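Local coordinates for CofB (Escherichia coli, PDB 5AX6), which serves as the minor pilin of the CFA/III type IVb pilus of enterotoxigenic Escherichia coli, forming a homotrimer that probably takes part in pilus assembly, at the interface of chains A and B. Sequence-based numbering; all coordinates share one arbitrary frame. Chains: chain A/B, CofB.

Contact 1: the interface of chains A and B. Residues chain A 406-407, 423, 426, 429; chain B 442-444.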
loop_
_atom_site.group_PDB
_atom_site.type_symbol
_atom_site.label_atom_id
_atom_site.label_comp_id
_atom_site.label_asym_id
_atom_site.label_seq_id
_atom_site.Cartn_x
_atom_site.Cartn_y
_atom_site.Cartn_z
ATOM N N ALA A 406 -18.827 -36.818 -20.172
ATOM C CA ALA A 406 -19.713 -36.619 -19.028
ATOM C C ALA A 406 -20.870 -37.622 -19.007
ATOM O O ALA A 406 -21.310 -38.034 -17.938
ATOM C CB ALA A 406 -20.248 -35.191 -19.015
ATOM N N SER A 407 -21.371 -37.992 -20.182
ATOM C CA SER A 407 -22.360 -39.081 -20.321
ATOM C C SER A 407 -22.255 -39.640 -21.729
ATOM O O SER A 407 -21.950 -38.900 -22.652
ATOM C CB SER A 407 -23.792 -38.597 -20.059
ATOM O OG SER A 407 -24.057 -38.500 -18.671
ATOM N N PHE A 423 -28.647 -35.871 -23.846
ATOM C CA PHE A 423 -27.896 -35.396 -22.685
ATOM C C PHE A 423 -27.702 -33.882 -22.721
ATOM O O PHE A 423 -26.788 -33.340 -22.093
ATOM C CB PHE A 423 -26.543 -36.123 -22.601
ATOM C CG PHE A 423 -26.664 -37.615 -22.398
ATOM C CD1 PHE A 423 -27.713 -38.146 -21.654
ATOM C CD2 PHE A 423 -25.729 -38.484 -22.937
ATOM C CE1 PHE A 423 -27.835 -39.514 -21.467
ATOM C CE2 PHE A 423 -25.831 -39.870 -22.750
ATOM C CZ PHE A 423 -26.892 -40.388 -22.021
ATOM N N LEU A 426 -27.936 -31.525 -18.181
ATOM C CA LEU A 426 -27.326 -32.377 -17.168
ATOM C C LEU A 426 -28.321 -32.827 -16.086
ATOM O O LEU A 426 -28.221 -33.934 -15.562
ATOM C CB LEU A 426 -26.150 -31.630 -16.526
ATOM C CG LEU A 426 -25.406 -32.306 -15.372
ATOM C CD1 LEU A 426 -24.834 -33.665 -15.803
ATOM C CD2 LEU A 426 -24.322 -31.355 -14.848
ATOM N N ASN A 429 -30.465 -36.037 -17.582
ATOM C CA ASN A 429 -29.809 -37.046 -18.422
ATOM C C ASN A 429 -30.434 -38.448 -18.332
ATOM O O ASN A 429 -30.384 -39.213 -19.286
ATOM C CB ASN A 429 -28.308 -37.136 -18.086
ATOM C CG ASN A 429 -27.487 -36.013 -18.743
ATOM O OD1 ASN A 429 -27.991 -35.275 -19.590
ATOM N ND2 ASN A 429 -26.210 -35.899 -18.359
ATOM N N THR B 442 -23.310 -44.979 -20.036
ATOM C CA THR B 442 -23.822 -44.487 -18.769
ATOM C C THR B 442 -24.442 -43.107 -18.930
ATOM O O THR B 442 -23.958 -42.269 -19.703
ATOM C CB THR B 442 -22.709 -44.435 -17.685
ATOM O OG1 THR B 442 -23.251 -43.911 -16.466
ATOM C CG2 THR B 442 -21.565 -43.538 -18.128
ATOM N N ALA B 443 -25.530 -42.893 -18.203
ATOM C CA ALA B 443 -26.149 -41.589 -18.100
ATOM C C ALA B 443 -25.909 -41.063 -16.696
ATOM O O ALA B 443 -26.349 -41.669 -15.717
ATOM C CB ALA B 443 -27.656 -41.673 -18.408
ATOM N N ILE B 444 -25.204 -39.938 -16.596
ATOM C CA ILE B 444 -24.889 -39.369 -15.297
ATOM C C ILE B 444 -25.657 -38.069 -15.139
ATOM O O ILE B 444 -25.569 -37.173 -15.974
ATOM C CB ILE B 444 -23.372 -39.140 -15.123
ATOM C CG1 ILE B 444 -22.644 -40.497 -15.162
ATOM C CG2 ILE B 444 -23.097 -38.455 -13.791
ATOM C CD1 ILE B 444 -21.123 -40.430 -15.438
#

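Contact 2: the interface of chains A and B. Residues chain A 324-326; chain B 328-331, 343.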
loop_
_atom_site.group_PDB
_atom_site.type_symbol
_atom_site.label_atom_id
_atom_site.label_comp_id
_atom_site.label_asym_id
_atom_site.label_seq_id
_atom_site.Cartn_x
_atom_site.Cartn_y
_atom_site.Cartn_z
ATOM N N MET A 324 -10.987 -11.172 -4.466
ATOM C CA MET A 324 -10.292 -10.317 -5.421
ATOM C C MET A 324 -10.727 -10.681 -6.840
ATOM O O MET A 324 -10.697 -11.854 -7.238
ATOM C CB MET A 324 -8.772 -10.440 -5.293
ATOM C CG MET A 324 -8.046 -9.425 -6.200
ATOM S SD MET A 324 -6.257 -9.538 -6.220
ATOM C CE MET A 324 -6.028 -11.244 -6.720
ATOM N N LEU A 325 -11.163 -9.679 -7.589
ATOM C CA LEU A 325 -11.455 -9.864 -9.009
ATOM C C LEU A 325 -10.193 -9.522 -9.799
ATOM O O LEU A 325 -9.677 -8.407 -9.727
ATOM C CB LEU A 325 -12.650 -8.996 -9.428
ATOM C CG LEU A 325 -13.025 -8.868 -10.915
ATOM C CD1 LEU A 325 -13.177 -10.207 -11.568
ATOM C CD2 LEU A 325 -14.321 -8.075 -11.050
ATOM N N ALA A 326 -9.679 -10.493 -10.537
ATOM C CA ALA A 326 -8.410 -10.322 -11.231
ATOM C C ALA A 326 -8.172 -11.486 -12.184
ATOM O O ALA A 326 -8.774 -12.554 -12.020
ATOM C CB ALA A 326 -7.259 -10.228 -10.226
ATOM N N ILE B 328 -10.978 -15.867 -5.476
ATOM C CA ILE B 328 -10.697 -15.191 -6.740
ATOM C C ILE B 328 -11.913 -15.240 -7.623
ATOM O O ILE B 328 -12.577 -16.269 -7.708
ATOM C CB ILE B 328 -9.504 -15.820 -7.495
ATOM C CG1 ILE B 328 -8.233 -15.746 -6.638
ATOM C CG2 ILE B 328 -9.316 -15.128 -8.860
ATOM C CD1 ILE B 328 -7.800 -14.316 -6.247
ATOM N N LEU B 329 -12.213 -14.108 -8.244
ATOM C CA LEU B 329 -13.162 -14.063 -9.342
ATOM C C LEU B 329 -12.419 -13.742 -10.621
ATOM O O LEU B 329 -11.597 -12.830 -10.639
ATOM C CB LEU B 329 -14.237 -13.007 -9.097
ATOM C CG LEU B 329 -15.336 -13.405 -8.124
ATOM C CD1 LEU B 329 -16.345 -12.253 -7.979
ATOM C CD2 LEU B 329 -16.004 -14.681 -8.627
ATOM N N VAL B 330 -12.732 -14.467 -11.693
ATOM C CA VAL B 330 -12.169 -14.149 -13.005
ATOM C C VAL B 330 -13.276 -13.755 -13.957
ATOM O O VAL B 330 -14.287 -14.449 -14.046
ATOM C CB VAL B 330 -11.396 -15.336 -13.604
ATOM C CG1 VAL B 330 -10.679 -14.911 -14.895
ATOM C CG2 VAL B 330 -10.387 -15.867 -12.596
ATOM N N GLU B 331 -13.075 -12.652 -14.673
ATOM C CA GLU B 331 -14.063 -12.168 -15.636
ATOM C C GLU B 331 -13.596 -12.399 -17.067
ATOM O O GLU B 331 -12.430 -12.175 -17.388
ATOM C CB GLU B 331 -14.336 -10.678 -15.423
ATOM C CG GLU B 331 -15.405 -10.102 -16.353
ATOM C CD GLU B 331 -15.495 -8.588 -16.268
ATOM O OE1 GLU B 331 -14.620 -7.915 -16.853
ATOM O OE2 GLU B 331 -16.438 -8.080 -15.624
ATOM N N LEU B 343 -18.516 -14.227 -14.802
ATOM C CA LEU B 343 -17.570 -14.398 -13.705
ATOM C C LEU B 343 -17.480 -15.858 -13.278
ATOM O O LEU B 343 -18.471 -16.584 -13.306
ATOM C CB LEU B 343 -17.975 -13.541 -12.505
ATOM C CG LEU B 343 -18.147 -12.047 -12.780
ATOM C CD1 LEU B 343 -18.560 -11.349 -11.493
ATOM C CD2 LEU B 343 -16.875 -11.442 -13.333
#

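Contact 1: the interface of chains A and B
Turned beside its own backbone N (chi1 -80°), the side-chain hydroxyl of A:Ser407 faces the backbone N-H of B:Ile444, and the same turn in A:Asn429 carries its carboxamide to the carbonyl of that residue. The backbone of B:Ile444, in strand 438-448, is thus gripped through both its polar groups by side chains of chain A. N of B:Ile444 donates to OG of A:Ser407 over 2.8 Å in a nearly straight bond, 167° at the hydrogen. Within chain A, OG of A:Ser407 donates to the carbonyl O of A:Ala406 at 2.9 Å, a bond that meets the carbonyl nearly side-on and probably leaves OG to accept from chain B. The carbonyl O of B:Ile444 receives ND2 of A:Asn429 at 2.8 Å, with the amide nitrogen tilted 25° from the carbonyl plane. Methyl CD1 of A:Leu426 lies 3.6 Å from O of B:Ile444, lining the bond with an apolar group.

A small apolar contact lies to one side. The rim of the A:Phe423 ring reaches B:Ala443, CE1 of A:Phe423 lying 3.7 Å from the methyl CB of B:Ala443. CB of A:Ser407 sits over one face of this ring, toward its rim, which probably helps to place the hydroxyl, while the backbone O of A:Asn429 meets the ring edge in plane. Elsewhere, the CG1-CD1 arm of B:Ile444 packs against the carbonyl O of A:Ala406, CD1 coming within 3.5 Å of it.

Side chains of one subunit here read the backbone of a strand in its neighbour, which probably helps to set how the C-terminal domains sit against each other in the CofB homotrimer.

Contact 2: the interface of chains A and B
The backbone N of B:Leu329 donates to the carbonyl O of A:Met324 over 2.9 Å in a nearly straight bond (169° at the hydrogen). B:Leu329 also accepts: its own O takes the backbone N-H of A:Ala326, with N of A:Ala326 at 3.0 Å. The two bonds join strand 323-325 of chain A to strand 327-333 of chain B in parallel, with A:Met324 paired to B:Ile328 and A:Leu325 to B:Leu329. The short strand of chain A thus lies beside the chain B strand, and the two form a small sheet across the subunit boundary.

Side chains pack along this seam. A:Met324 and B:Ile328 lie side by side and point the same way. The side chain of A:Met324 runs extended through chi2 and then bends at chi3 (57°), which swings its terminal methyl CE back towards chain B, 3.6 Å from CD1 of B:Ile328. B:Ile328 keeps its CG1 arm beside its backbone N, and CD1 at the end of that arm also lies near the O of A:Met324.

A:Leu325 projects its CD1 branch across the chain B strand, its CG anti to the backbone N (chi1 171°). This methyl lies against the carbonyl of B:Leu329, between the CB atoms of B:Leu329 and of B:Glu331, two residues on along the same side of the strand. CD1 of A:Leu325 is 3.9 Å from CB of B:Leu329. From CB of B:Glu331, CD1 of A:Leu325 is 4.1 Å away, and the aliphatic start of the glutamate thus helps to cover the leucine. CD2 of B:Leu343, on the neighbouring strand 341-344, lies more loosely near the same methyl. Past the paired residues, the O of A:Ala326 approaches the methyl CG2 of B:Val330 at 3.7 Å.

By joining backbone to backbone between subunits and covering the seam with aliphatic groups, this intermolecular sheet helps hold the CofB homotrimer together.

About 30 Å separates the centres of contact 1 and contact 2, and they have no residue in common. Contact 1 sets strand 398-409 and the segment around 3-10 helix 426-428 of chain A against strand 438-448 of chain B, between the two C-terminal domains, whereas contact 2 uses the shorter strands 323-325 and 327-333, earlier in the sequence. Side chains holding a backbone in one and main-chain pairing in the other make two different kinds of attachment between the same subunits. Fixing chain B against chain A at two well-separated points should limit pivoting between them and, repeated around the trimer, would support an elongated, rigid assembly.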